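Local structure of putative aldehyde dehydrogenase (Burkholderia cenocepacia, 4YWE) at residues D33-Q38 with G368-P373; A112-Y117 with Y159-F164; R377-S382 with V394-R399; A273-L278 with E308-A313. The protein probably oxidises aldehydes with NAD or NADP as electron acceptor, as an aldehyde dehydrogenase, and binds calcium. All coordinates share one frame; numbering follows the deposited sequence.

Contact 1 (D33-Q38 with G368-P373)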
loop_
_atom_site.group_PDB
_atom_site.type_symbol
_atom_site.label_atom_id
_atom_site.label_comp_id
_atom_site.label_asym_id
_atom_site.label_seq_id
_atom_site.Cartn_x
_atom_site.Cartn_y
_atom_site.Cartn_z
ATOM N N ASP A 33 -22.247 -8.566 -40.779
ATOM C CA ASP A 33 -20.917 -9.146 -40.919
ATOM C C ASP A 33 -20.111 -8.283 -41.883
ATOM O O ASP A 33 -20.393 -8.257 -43.078
ATOM C CB ASP A 33 -21.003 -10.591 -41.426
ATOM C CG ASP A 33 -19.653 -11.300 -41.438
ATOM O OD1 ASP A 33 -18.609 -10.639 -41.259
ATOM O OD2 ASP A 33 -19.638 -12.533 -41.641
ATOM N N PRO A 34 -19.095 -7.578 -41.365
ATOM C CA PRO A 34 -18.314 -6.641 -42.181
ATOM C C PRO A 34 -17.428 -7.327 -43.220
ATOM O O PRO A 34 -16.854 -6.650 -44.074
ATOM C CB PRO A 34 -17.463 -5.905 -41.145
ATOM C CG PRO A 34 -17.327 -6.867 -40.024
ATOM C CD PRO A 34 -18.618 -7.629 -39.972
ATOM N N SER A 35 -17.319 -8.650 -43.150
ATOM C CA SER A 35 -16.533 -9.397 -44.125
ATOM C C SER A 35 -17.239 -9.442 -45.478
ATOM O O SER A 35 -16.589 -9.483 -46.522
ATOM C CB SER A 35 -16.257 -10.816 -43.623
ATOM O OG SER A 35 -15.310 -10.805 -42.569
ATOM N N ASP A 36 -18.568 -9.433 -45.453
ATOM C CA ASP A 36 -19.356 -9.428 -46.683
ATOM C C ASP A 36 -20.365 -8.281 -46.695
ATOM O O ASP A 36 -21.034 -8.041 -47.701
ATOM C CB ASP A 36 -20.073 -10.770 -46.872
ATOM C CG ASP A 36 -20.811 -11.226 -45.623
ATOM O OD1 ASP A 36 -21.273 -10.367 -44.844
ATOM O OD2 ASP A 36 -20.931 -12.453 -45.423
ATOM N N GLY A 37 -20.471 -7.579 -45.570
ATOM C CA GLY A 37 -21.368 -6.443 -45.455
ATOM C C GLY A 37 -22.837 -6.817 -45.432
ATOM O O GLY A 37 -23.698 -5.994 -45.744
ATOM N N GLN A 38 -23.126 -8.058 -45.053
ATOM C CA GLN A 38 -24.495 -8.561 -45.066
ATOM C C GLN A 38 -25.036 -8.802 -43.658
ATOM O O GLN A 38 -24.313 -9.277 -42.783
ATOM C CB GLN A 38 -24.578 -9.855 -45.880
ATOM C CG GLN A 38 -24.106 -9.710 -47.316
ATOM C CD GLN A 38 -24.840 -8.614 -48.059
ATOM O OE1 GLN A 38 -26.063 -8.500 -47.974
ATOM N NE2 GLN A 38 -24.095 -7.794 -48.791
ATOM N N GLY A 368 -17.764 -6.145 -48.958
ATOM C CA GLY A 368 -17.095 -5.992 -47.681
ATOM C C GLY A 368 -16.396 -4.652 -47.564
ATOM O O GLY A 368 -16.194 -3.961 -48.562
ATOM N N PHE A 369 -16.027 -4.283 -46.342
ATOM C CA PHE A 369 -15.379 -3.000 -46.097
ATOM C C PHE A 369 -13.886 -3.191 -45.850
ATOM O O PHE A 369 -13.403 -3.023 -44.730
ATOM C CB PHE A 369 -16.032 -2.294 -44.908
ATOM C CG PHE A 369 -17.523 -2.459 -44.856
ATOM C CD1 PHE A 369 -18.341 -1.776 -45.741
ATOM C CD2 PHE A 369 -18.107 -3.301 -43.923
ATOM C CE1 PHE A 369 -19.715 -1.930 -45.696
ATOM C CE2 PHE A 369 -19.480 -3.457 -43.873
ATOM C CZ PHE A 369 -20.285 -2.771 -44.761
ATOM N N TYR A 370 -13.159 -3.537 -46.909
ATOM C CA TYR A 370 -11.746 -3.873 -46.784
ATOM C C TYR A 370 -10.837 -2.675 -47.038
ATOM O O TYR A 370 -11.069 -1.879 -47.949
ATOM C CB TYR A 370 -11.394 -5.015 -47.739
ATOM C CG TYR A 370 -12.111 -6.303 -47.408
ATOM C CD1 TYR A 370 -11.612 -7.168 -46.444
ATOM C CD2 TYR A 370 -13.294 -6.648 -48.048
ATOM C CE1 TYR A 370 -12.267 -8.342 -46.130
ATOM C CE2 TYR A 370 -13.956 -7.824 -47.742
ATOM C CZ TYR A 370 -13.437 -8.667 -46.781
ATOM O OH TYR A 370 -14.090 -9.836 -46.470
ATOM N N GLN A 371 -9.802 -2.558 -46.213
ATOM C CA GLN A 371 -8.820 -1.491 -46.343
ATOM C C GLN A 371 -7.426 -2.026 -46.039
ATOM O O GLN A 371 -7.143 -2.446 -44.915
ATOM C CB GLN A 371 -9.158 -0.327 -45.410
ATOM C CG GLN A 371 -8.066 0.726 -45.312
ATOM C CD GLN A 371 -7.805 1.424 -46.632
ATOM O OE1 GLN A 371 -8.661 2.144 -47.145
ATOM N NE2 GLN A 371 -6.621 1.210 -47.190
ATOM N N ALA A 372 -6.562 -2.017 -47.046
ATOM C CA ALA A 372 -5.198 -2.503 -46.888
ATOM C C ALA A 372 -4.391 -1.565 -45.998
ATOM O O ALA A 372 -4.554 -0.348 -46.072
ATOM C CB ALA A 372 -4.530 -2.656 -48.243
ATOM N N PRO A 373 -3.527 -2.134 -45.142
ATOM C CA PRO A 373 -2.639 -1.326 -44.302
ATOM C C PRO A 373 -1.745 -0.424 -45.140
ATOM O O PRO A 373 -1.232 -0.864 -46.166
ATOM C CB PRO A 373 -1.817 -2.374 -43.549
ATOM C CG PRO A 373 -2.680 -3.589 -43.539
ATOM C CD PRO A 373 -3.384 -3.571 -44.864
#
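The F369 ring meets P34 with its edge: P34 CB lies in the plane of the ring, 3.9 Å from F369 CD2, while the backbone of the turn approaches obliquely, G37 CA standing 3.9 Å from F369 CE2. The Y370 ring is met obliquely by S35 O at its hydroxyl end. Y370 has CG anti to the carbonyl carbon (chi1 -64°); the far end of its ring reaches the turn, and the hydroxyl donates to S35 O over a short 2.5 Å. The donor sits in the carbonyl plane on a lone pair, at a C=O...O angle of 121°. Alongside, F369 N reaches P34 O in a weak bond of 3.4 Å. Residues F369 and Y370 thus address successive carbonyls of the turn, one through its backbone N and the other through its phenol, and G368, which has no side chain, is tucked against it with its CA 3.7 Å from S35 O. S35 OG is taken up by the backbone N of S322. Within 33-38, D33 OD1 receives S35 N in an Asx turn, and D33 O accepts from both D36 N and G37 N. F369 also rests on A334 of helix 334-349, so the ring links that helix to the turn. The turn joins strands 28-33 and 38-44 as a beta hairpin with a G1 beta bulge, G37 holding a positive phi, beside the calcium site formed by V32, D99 and D185.

Contact 2 (A112-Y117 with Y159-F164)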
loop_
_atom_site.group_PDB
_atom_site.type_symbol
_atom_site.label_atom_id
_atom_site.label_comp_id
_atom_site.label_asym_id
_atom_site.label_seq_id
_atom_site.Cartn_x
_atom_site.Cartn_y
_atom_site.Cartn_z
ATOM N N ALA A 112 -9.414 -15.118 -24.800
ATOM C CA ALA A 112 -8.440 -15.546 -23.805
ATOM C C ALA A 112 -8.145 -14.407 -22.836
ATOM O O ALA A 112 -7.967 -14.628 -21.638
ATOM C CB ALA A 112 -7.160 -16.023 -24.477
ATOM N N ALA A 113 -8.097 -13.190 -23.367
ATOM C CA ALA A 113 -7.891 -12.002 -22.548
ATOM C C ALA A 113 -9.089 -11.778 -21.633
ATOM O O ALA A 113 -8.932 -11.398 -20.472
ATOM C CB ALA A 113 -7.655 -10.785 -23.426
ATOM N N LEU A 114 -10.282 -12.015 -22.171
ATOM C CA LEU A 114 -11.517 -11.902 -21.403
ATOM C C LEU A 114 -11.493 -12.830 -20.193
ATOM O O LEU A 114 -11.881 -12.441 -19.091
ATOM C CB LEU A 114 -12.727 -12.222 -22.284
ATOM C CG LEU A 114 -14.081 -12.269 -21.575
ATOM C CD1 LEU A 114 -14.394 -10.929 -20.936
ATOM C CD2 LEU A 114 -15.179 -12.669 -22.544
ATOM N N ALA A 115 -11.031 -14.057 -20.409
ATOM C CA ALA A 115 -10.920 -15.033 -19.334
ATOM C C ALA A 115 -9.850 -14.617 -18.329
ATOM O O ALA A 115 -9.970 -14.882 -17.132
ATOM C CB ALA A 115 -10.610 -16.410 -19.899
ATOM N N ARG A 116 -8.804 -13.961 -18.821
ATOM C CA ARG A 116 -7.705 -13.525 -17.970
ATOM C C ARG A 116 -8.149 -12.375 -17.070
ATOM O O ARG A 116 -7.763 -12.308 -15.902
ATOM C CB ARG A 116 -6.496 -13.116 -18.821
ATOM C CG ARG A 116 -5.317 -12.569 -18.026
ATOM C CD ARG A 116 -4.909 -13.501 -16.889
ATOM N NE ARG A 116 -3.839 -12.927 -16.077
ATOM C CZ ARG A 116 -3.587 -13.265 -14.817
ATOM N NH1 ARG A 116 -4.334 -14.175 -14.207
ATOM N NH2 ARG A 116 -2.590 -12.686 -14.161
ATOM N N TYR A 117 -8.966 -11.478 -17.615
ATOM C CA TYR A 117 -9.535 -10.388 -16.825
ATOM C C TYR A 117 -10.319 -10.922 -15.632
ATOM O O TYR A 117 -10.126 -10.478 -14.498
ATOM C CB TYR A 117 -10.442 -9.507 -17.686
ATOM C CG TYR A 117 -9.707 -8.437 -18.460
ATOM C CD1 TYR A 117 -8.939 -7.485 -17.803
ATOM C CD2 TYR A 117 -9.798 -8.367 -19.843
ATOM C CE1 TYR A 117 -8.267 -6.503 -18.504
ATOM C CE2 TYR A 117 -9.134 -7.384 -20.553
ATOM C CZ TYR A 117 -8.371 -6.456 -19.878
ATOM O OH TYR A 117 -7.707 -5.478 -20.579
ATOM N N TYR A 159 -13.221 -3.803 -29.481
ATOM C CA TYR A 159 -12.882 -4.923 -28.605
ATOM C C TYR A 159 -14.006 -5.177 -27.607
ATOM O O TYR A 159 -13.858 -4.876 -26.424
ATOM C CB TYR A 159 -11.573 -4.660 -27.853
ATOM C CG TYR A 159 -10.347 -4.552 -28.731
ATOM C CD1 TYR A 159 -9.623 -5.681 -29.094
ATOM C CD2 TYR A 159 -9.904 -3.316 -29.186
ATOM C CE1 TYR A 159 -8.497 -5.583 -29.894
ATOM C CE2 TYR A 159 -8.781 -3.208 -29.984
ATOM C CZ TYR A 159 -8.082 -4.343 -30.335
ATOM O OH TYR A 159 -6.964 -4.232 -31.131
ATOM N N PRO A 160 -15.137 -5.727 -28.081
ATOM C CA PRO A 160 -16.301 -5.977 -27.223
ATOM C C PRO A 160 -15.977 -6.795 -25.976
ATOM O O PRO A 160 -16.281 -6.352 -24.872
ATOM C CB PRO A 160 -17.250 -6.747 -28.144
ATOM C CG PRO A 160 -16.899 -6.271 -29.509
ATOM C CD PRO A 160 -15.407 -6.090 -29.485
ATOM N N MET A 161 -15.359 -7.960 -26.147
ATOM C CA MET A 161 -15.059 -8.837 -25.019
ATOM C C MET A 161 -13.973 -8.279 -24.103
ATOM O O MET A 161 -14.115 -8.306 -22.882
ATOM C CB MET A 161 -14.641 -10.222 -25.514
ATOM C CG MET A 161 -15.792 -11.108 -25.950
ATOM S SD MET A 161 -15.250 -12.789 -26.314
ATOM C CE MET A 161 -14.096 -12.489 -27.653
ATOM N N GLN A 162 -12.887 -7.786 -24.688
ATOM C CA GLN A 162 -11.748 -7.320 -23.901
ATOM C C GLN A 162 -12.112 -6.139 -23.009
ATOM O O GLN A 162 -11.751 -6.101 -21.834
ATOM C CB GLN A 162 -10.582 -6.938 -24.813
ATOM C CG GLN A 162 -9.851 -8.118 -25.423
ATOM C CD GLN A 162 -8.345 -7.951 -25.356
ATOM O OE1 GLN A 162 -7.804 -7.526 -24.335
ATOM N NE2 GLN A 162 -7.662 -8.274 -26.447
ATOM N N ILE A 163 -12.833 -5.179 -23.576
ATOM C CA ILE A 163 -13.206 -3.974 -22.848
ATOM C C ILE A 163 -14.321 -4.282 -21.848
ATOM O O ILE A 163 -14.363 -3.706 -20.760
ATOM C CB ILE A 163 -13.596 -2.858 -23.829
ATOM C CG1 ILE A 163 -12.389 -2.519 -24.708
ATOM C CG2 ILE A 163 -14.072 -1.619 -23.086
ATOM C CD1 ILE A 163 -12.709 -1.673 -25.905
ATOM N N PHE A 164 -15.209 -5.202 -22.211
ATOM C CA PHE A 164 -16.212 -5.704 -21.276
ATOM C C PHE A 164 -15.515 -6.325 -20.073
ATOM O O PHE A 164 -15.894 -6.088 -18.930
ATOM C CB PHE A 164 -17.126 -6.730 -21.952
ATOM C CG PHE A 164 -18.215 -7.265 -21.062
ATOM C CD1 PHE A 164 -18.008 -8.394 -20.286
ATOM C CD2 PHE A 164 -19.455 -6.650 -21.019
ATOM C CE1 PHE A 164 -19.012 -8.890 -19.473
ATOM C CE2 PHE A 164 -20.464 -7.142 -20.210
ATOM C CZ PHE A 164 -20.241 -8.264 -19.436
HETATM O O HOH W 1 -7.293 -5.555 -22.978
#
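L114 packs against M161, and A113 and Y117 against Q162, in a buried, nearly parallel helix pair formed by helix 104-124 and the first turns of helix 160-174. The axes of the two short helix segments are 12° apart and approach to 8.3 Å, a close spacing that goes with the small A113 facing the partner helix. L114 CG is anti to the backbone N (chi1 175°), and the two methyls divide the work: CD1 lies 3.3 Å from the carbonyl M161 O, whereas CD2 lies 3.8 Å from M161 SD, the two side chains crossing at about a right angle. Further along, CD1 also comes to the edge of the F164 ring. Helix 160-174 begins after Y159 at the N-cap and connects the parallel strands 139-155 and 177-182, a beta-alpha-beta crossover of the Rossmann-like dinucleotide-binding domain of this family; helix 188-200 reaches the same pair, V193 touching L114 and V190 touching F164. On the other flank the amide of Q162 lies beside A113, its OE1 3.4 Å from A113 CB, and its NE2 is held by D110 OD1. The Y117 ring crosses Q162 at about a right angle, its plane turned 53° from the amide plane, with Y117 CE2 3.2 Å from the carbonyl Q162 O. A water modelled in the plane of the Y117 ring, at its edge, lies 2.4 Å from both Y117 OH and Q162 OE1, short enough to make the bridge doubtful in detail. M161 N is bonded to E96 OE2 of helix 89-100.

Contact 3 (R377-S382 with V394-R399)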
loop_
_atom_site.group_PDB
_atom_site.type_symbol
_atom_site.label_atom_id
_atom_site.label_comp_id
_atom_site.label_asym_id
_atom_site.label_seq_id
_atom_site.Cartn_x
_atom_site.Cartn_y
_atom_site.Cartn_z
ATOM N N ARG A 377 5.251 8.112 -45.468
ATOM C CA ARG A 377 6.528 8.621 -44.985
ATOM C C ARG A 377 6.621 10.136 -45.100
ATOM O O ARG A 377 5.829 10.763 -45.804
ATOM C CB ARG A 377 7.679 7.977 -45.759
ATOM C CG ARG A 377 7.583 8.162 -47.265
ATOM C CD ARG A 377 8.890 7.803 -47.945
ATOM N NE ARG A 377 9.990 8.623 -47.449
ATOM C CZ ARG A 377 11.265 8.253 -47.472
ATOM N NH1 ARG A 377 11.605 7.071 -47.965
ATOM N NH2 ARG A 377 12.200 9.064 -46.997
ATOM N N ASP A 378 7.599 10.709 -44.401
ATOM C CA ASP A 378 7.868 12.145 -44.435
ATOM C C ASP A 378 6.637 12.946 -44.033
ATOM O O ASP A 378 6.412 14.049 -44.527
ATOM C CB ASP A 378 8.344 12.567 -45.828
ATOM C CG ASP A 378 9.528 11.751 -46.310
ATOM O OD1 ASP A 378 10.457 11.518 -45.510
ATOM O OD2 ASP A 378 9.524 11.334 -47.487
ATOM N N VAL A 379 5.842 12.377 -43.133
ATOM C CA VAL A 379 4.615 13.011 -42.675
ATOM C C VAL A 379 4.934 14.230 -41.820
ATOM O O VAL A 379 5.612 14.113 -40.800
ATOM C CB VAL A 379 3.738 12.020 -41.892
ATOM C CG1 VAL A 379 2.456 12.695 -41.434
ATOM C CG2 VAL A 379 3.430 10.792 -42.741
ATOM N N PRO A 380 4.449 15.408 -42.238
ATOM C CA PRO A 380 4.605 16.615 -41.421
ATOM C C PRO A 380 3.941 16.442 -40.061
ATOM O O PRO A 380 2.809 15.966 -40.000
ATOM C CB PRO A 380 3.899 17.698 -42.245
ATOM C CG PRO A 380 3.886 17.171 -43.645
ATOM C CD PRO A 380 3.754 15.683 -43.506
ATOM N N PRO A 381 4.645 16.808 -38.980
ATOM C CA PRO A 381 4.125 16.654 -37.617
ATOM C C PRO A 381 2.798 17.379 -37.412
ATOM O O PRO A 381 1.936 16.895 -36.679
ATOM C CB PRO A 381 5.222 17.279 -36.750
ATOM C CG PRO A 381 6.460 17.196 -37.581
ATOM C CD PRO A 381 6.007 17.369 -38.996
ATOM N N SER A 382 2.642 18.525 -38.067
ATOM C CA SER A 382 1.456 19.353 -37.892
ATOM C C SER A 382 0.318 18.934 -38.815
ATOM O O SER A 382 -0.789 19.462 -38.722
ATOM C CB SER A 382 1.800 20.825 -38.130
ATOM O OG SER A 382 2.279 21.023 -39.448
ATOM N N VAL A 394 -3.201 2.600 -40.724
ATOM C CA VAL A 394 -2.350 3.596 -41.358
ATOM C C VAL A 394 -1.225 4.019 -40.424
ATOM O O VAL A 394 -1.470 4.508 -39.321
ATOM C CB VAL A 394 -3.171 4.819 -41.802
ATOM C CG1 VAL A 394 -2.304 5.777 -42.605
ATOM C CG2 VAL A 394 -4.379 4.379 -42.613
ATOM N N LEU A 395 0.012 3.836 -40.873
ATOM C CA LEU A 395 1.175 4.208 -40.077
ATOM C C LEU A 395 1.858 5.442 -40.652
ATOM O O LEU A 395 2.204 5.478 -41.831
ATOM C CB LEU A 395 2.168 3.045 -40.000
ATOM C CG LEU A 395 3.458 3.321 -39.226
ATOM C CD1 LEU A 395 3.152 3.695 -37.783
ATOM C CD2 LEU A 395 4.391 2.121 -39.289
ATOM N N ALA A 396 2.048 6.454 -39.812
ATOM C CA ALA A 396 2.717 7.682 -40.229
ATOM C C ALA A 396 4.171 7.675 -39.773
ATOM O O ALA A 396 4.458 7.536 -38.583
ATOM C CB ALA A 396 1.991 8.901 -39.679
ATOM N N ALA A 397 5.087 7.825 -40.725
ATOM C CA ALA A 397 6.513 7.782 -40.425
ATOM C C ALA A 397 7.176 9.139 -40.639
ATOM O O ALA A 397 6.872 9.847 -41.601
ATOM C CB ALA A 397 7.197 6.720 -41.274
ATOM N N MET A 398 8.085 9.488 -39.734
ATOM C CA MET A 398 8.842 10.732 -39.821
ATOM C C MET A 398 10.118 10.603 -38.994
ATOM O O MET A 398 10.230 9.707 -38.158
ATOM C CB MET A 398 8.005 11.914 -39.332
ATOM C CG MET A 398 7.666 11.850 -37.853
ATOM S SD MET A 398 6.426 13.060 -37.360
ATOM C CE MET A 398 4.952 12.357 -38.095
ATOM N N ARG A 399 11.073 11.499 -39.220
ATOM C CA ARG A 399 12.364 11.412 -38.543
ATOM C C ARG A 399 12.517 12.430 -37.411
ATOM O O ARG A 399 11.763 13.401 -37.328
ATOM C CB ARG A 399 13.502 11.594 -39.552
ATOM C CG ARG A 399 13.566 12.980 -40.173
ATOM C CD ARG A 399 14.727 13.097 -41.150
ATOM N NE ARG A 399 14.969 14.482 -41.548
ATOM C CZ ARG A 399 16.012 14.882 -42.268
ATOM N NH1 ARG A 399 16.918 14.004 -42.676
ATOM N NH2 ARG A 399 16.150 16.163 -42.582
#
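M398 places CG between its backbone N and carbonyl carbon (chi1 66°), and a bend at chi3 (72°) turns CE toward the backbone of V379, 3.3 Å from V379 O. V379 has CG1 anti to the backbone N, which leaves CG2 beside that nitrogen and 3.9 Å from A396 CB. The isopropyl group faces the strand, with V379 CB 4.0 Å from M398 CE and the two side chains running obliquely to each other. At the far end the ring of P381 closes on the same methionine, its CG 4.1 Å from M398 SD. A backbone bond ties the loop to the strand: V379 N donates to A397 O over 3.1 Å, nearly straight at 166°. Before it, D378 has a positive phi, and its carboxylate pairs with the preceding arginine, R377 NE lying 2.8 Å from D378 OD2. Helix 303-315 offers further partners, since E304 forms a salt bridge with R377 NH2 and the hydroxyl of Y303 bonds D378 OD1. These bonds fix the polar side of the loop, while V379 and M398 turn to apolar neighbours, both meeting A386 of helix 384-387. Strands 374-376 and 394-400 are adjacent and parallel, so the loop and that short helix form the connection of a beta-alpha-beta crossover in the second sheet of the aldehyde dehydrogenase fold, the one belonging to its catalytic domain.

Contact 4 (A273-L278 with E308-A313)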
loop_
_atom_site.group_PDB
_atom_site.type_symbol
_atom_site.label_atom_id
_atom_site.label_comp_id
_atom_site.label_asym_id
_atom_site.label_seq_id
_atom_site.Cartn_x
_atom_site.Cartn_y
_atom_site.Cartn_z
ATOM N N ALA A 273 14.066 -7.089 -33.984
ATOM C CA ALA A 273 13.066 -7.346 -32.958
ATOM C C ALA A 273 11.951 -6.308 -33.008
ATOM O O ALA A 273 10.801 -6.601 -32.685
ATOM C CB ALA A 273 13.712 -7.366 -31.580
ATOM N N ALA A 274 12.299 -5.094 -33.419
ATOM C CA ALA A 274 11.347 -3.991 -33.446
ATOM C C ALA A 274 10.384 -4.093 -34.626
ATOM O O ALA A 274 9.192 -3.824 -34.482
ATOM C CB ALA A 274 12.086 -2.662 -33.485
ATOM N N LEU A 275 10.910 -4.487 -35.784
ATOM C CA LEU A 275 10.146 -4.504 -37.033
ATOM C C LEU A 275 8.788 -5.223 -36.957
ATOM O O LEU A 275 7.779 -4.650 -37.367
ATOM C CB LEU A 275 10.987 -5.123 -38.156
ATOM C CG LEU A 275 10.304 -5.242 -39.519
ATOM C CD1 LEU A 275 9.893 -3.871 -40.033
ATOM C CD2 LEU A 275 11.213 -5.943 -40.518
ATOM N N PRO A 276 8.748 -6.467 -36.439
ATOM C CA PRO A 276 7.428 -7.109 -36.420
ATOM C C PRO A 276 6.464 -6.455 -35.436
ATOM O O PRO A 276 5.260 -6.434 -35.687
ATOM C CB PRO A 276 7.743 -8.547 -35.999
ATOM C CG PRO A 276 8.991 -8.437 -35.211
ATOM C CD PRO A 276 9.785 -7.347 -35.869
ATOM N N VAL A 277 6.989 -5.925 -34.336
ATOM C CA VAL A 277 6.157 -5.280 -33.330
ATOM C C VAL A 277 5.622 -3.955 -33.862
ATOM O O VAL A 277 4.481 -3.584 -33.588
ATOM C CB VAL A 277 6.929 -5.073 -32.015
ATOM C CG1 VAL A 277 6.015 -4.485 -30.952
ATOM C CG2 VAL A 277 7.521 -6.392 -31.538
ATOM N N LEU A 278 6.447 -3.245 -34.628
ATOM C CA LEU A 278 6.028 -1.992 -35.250
ATOM C C LEU A 278 4.845 -2.214 -36.187
ATOM O O LEU A 278 3.969 -1.360 -36.313
ATOM C CB LEU A 278 7.185 -1.353 -36.024
ATOM C CG LEU A 278 8.384 -0.836 -35.228
ATOM C CD1 LEU A 278 9.446 -0.276 -36.164
ATOM C CD2 LEU A 278 7.950 0.210 -34.217
ATOM N N GLU A 308 12.366 1.416 -45.340
ATOM C CA GLU A 308 12.451 0.414 -46.398
ATOM C C GLU A 308 12.052 -0.968 -45.883
ATOM O O GLU A 308 11.415 -1.745 -46.596
ATOM C CB GLU A 308 13.863 0.372 -46.987
ATOM N N ARG A 309 12.430 -1.271 -44.645
ATOM C CA ARG A 309 12.066 -2.546 -44.035
ATOM C C ARG A 309 10.587 -2.559 -43.664
ATOM O O ARG A 309 9.927 -3.594 -43.745
ATOM C CB ARG A 309 12.932 -2.825 -42.803
ATOM C CG ARG A 309 14.414 -2.956 -43.116
ATOM C CD ARG A 309 15.243 -3.215 -41.867
ATOM N NE ARG A 309 14.945 -4.510 -41.262
ATOM C CZ ARG A 309 15.714 -5.102 -40.353
ATOM N NH1 ARG A 309 16.834 -4.519 -39.948
ATOM N NH2 ARG A 309 15.366 -6.280 -39.854
ATOM N N LEU A 310 10.068 -1.403 -43.259
ATOM C CA LEU A 310 8.643 -1.271 -42.979
ATOM C C LEU A 310 7.850 -1.361 -44.279
ATOM O O LEU A 310 6.750 -1.911 -44.311
ATOM C CB LEU A 310 8.344 0.049 -42.260
ATOM C CG LEU A 310 8.719 0.154 -40.780
ATOM C CD1 LEU A 310 8.575 1.588 -40.293
ATOM C CD2 LEU A 310 7.861 -0.777 -39.943
ATOM N N ALA A 311 8.425 -0.822 -45.350
ATOM C CA ALA A 311 7.788 -0.852 -46.662
ATOM C C ALA A 311 7.670 -2.281 -47.185
ATOM O O ALA A 311 6.607 -2.695 -47.648
ATOM C CB ALA A 311 8.562 0.010 -47.647
ATOM N N THR A 312 8.766 -3.027 -47.108
ATOM C CA THR A 312 8.779 -4.419 -47.542
ATOM C C THR A 312 7.777 -5.242 -46.736
ATOM O O THR A 312 7.068 -6.086 -47.284
ATOM C CB THR A 312 10.184 -5.042 -47.404
ATOM O OG1 THR A 312 11.120 -4.291 -48.186
ATOM C CG2 THR A 312 10.180 -6.487 -47.877
ATOM N N ALA A 313 7.714 -4.978 -45.434
ATOM C CA ALA A 313 6.794 -5.685 -44.550
ATOM C C ALA A 313 5.338 -5.381 -44.897
ATOM O O ALA A 313 4.495 -6.279 -44.910
ATOM C CB ALA A 313 7.077 -5.329 -43.098
#
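The helix segments carrying L275 and L310 cross at -49° with their axes 10.4 Å apart, a spacing wide enough for leucines to fill the interface. L275 makes most of the contact: its CG is anti to the backbone N (chi1 178°), and its CD1 touches L310 CD2 at 3.7 Å, the two side chains sliding past each other in opposite directions. The same CD1 lies 3.7 Å from R309 O and 4.4 Å from A313 CB, which puts it among residues of successive turns. L310 CD2 also reaches L278, meeting its CB at 4.0 Å, with those two side chains at about a right angle. At the margin, L275 CD2 lies obliquely to the guanidinium of R309, 4.1 Å from R309 NE, and that group is drawn to the first helix by a salt bridge from NH2 to D272. P276, without an N-H, kinks its helix just after L275. Beneath, L278 rests on W422 and L310 on L375, both from strands of one sheet. Helix 271-283 links the adjacent parallel strands 261-265 and 293-299 in a beta-alpha-beta crossover, and helix 303-315 follows the latter strand, the alternating alpha/beta pattern of the catalytic domain.

How the contacts relate
Contacts 3 and 4 are the closest neighbours, their centres 15 Å apart and their nearest atoms about 4 Å apart; helix 303-315 belongs to contact 4 and also supplies E304 and Y303 to contact 3. Only strand 374-376 separates 368-373 from 377-382, yet the centres of contacts 1 and 3 lie 26 Å apart. Contact 1 joins the amino-terminal hairpin, whose P34 side chain is about 4 Å from the bound calcium, to the loop that leads into strand 374-376, part of the sheet that also holds 394-400 of contact 3 and on which L310 of contact 4 rests through L375. Contact 2, 32 Å from contact 3 between centres, has the Y117 side chain about 9 Å from that of E256, the predicted active-site residue.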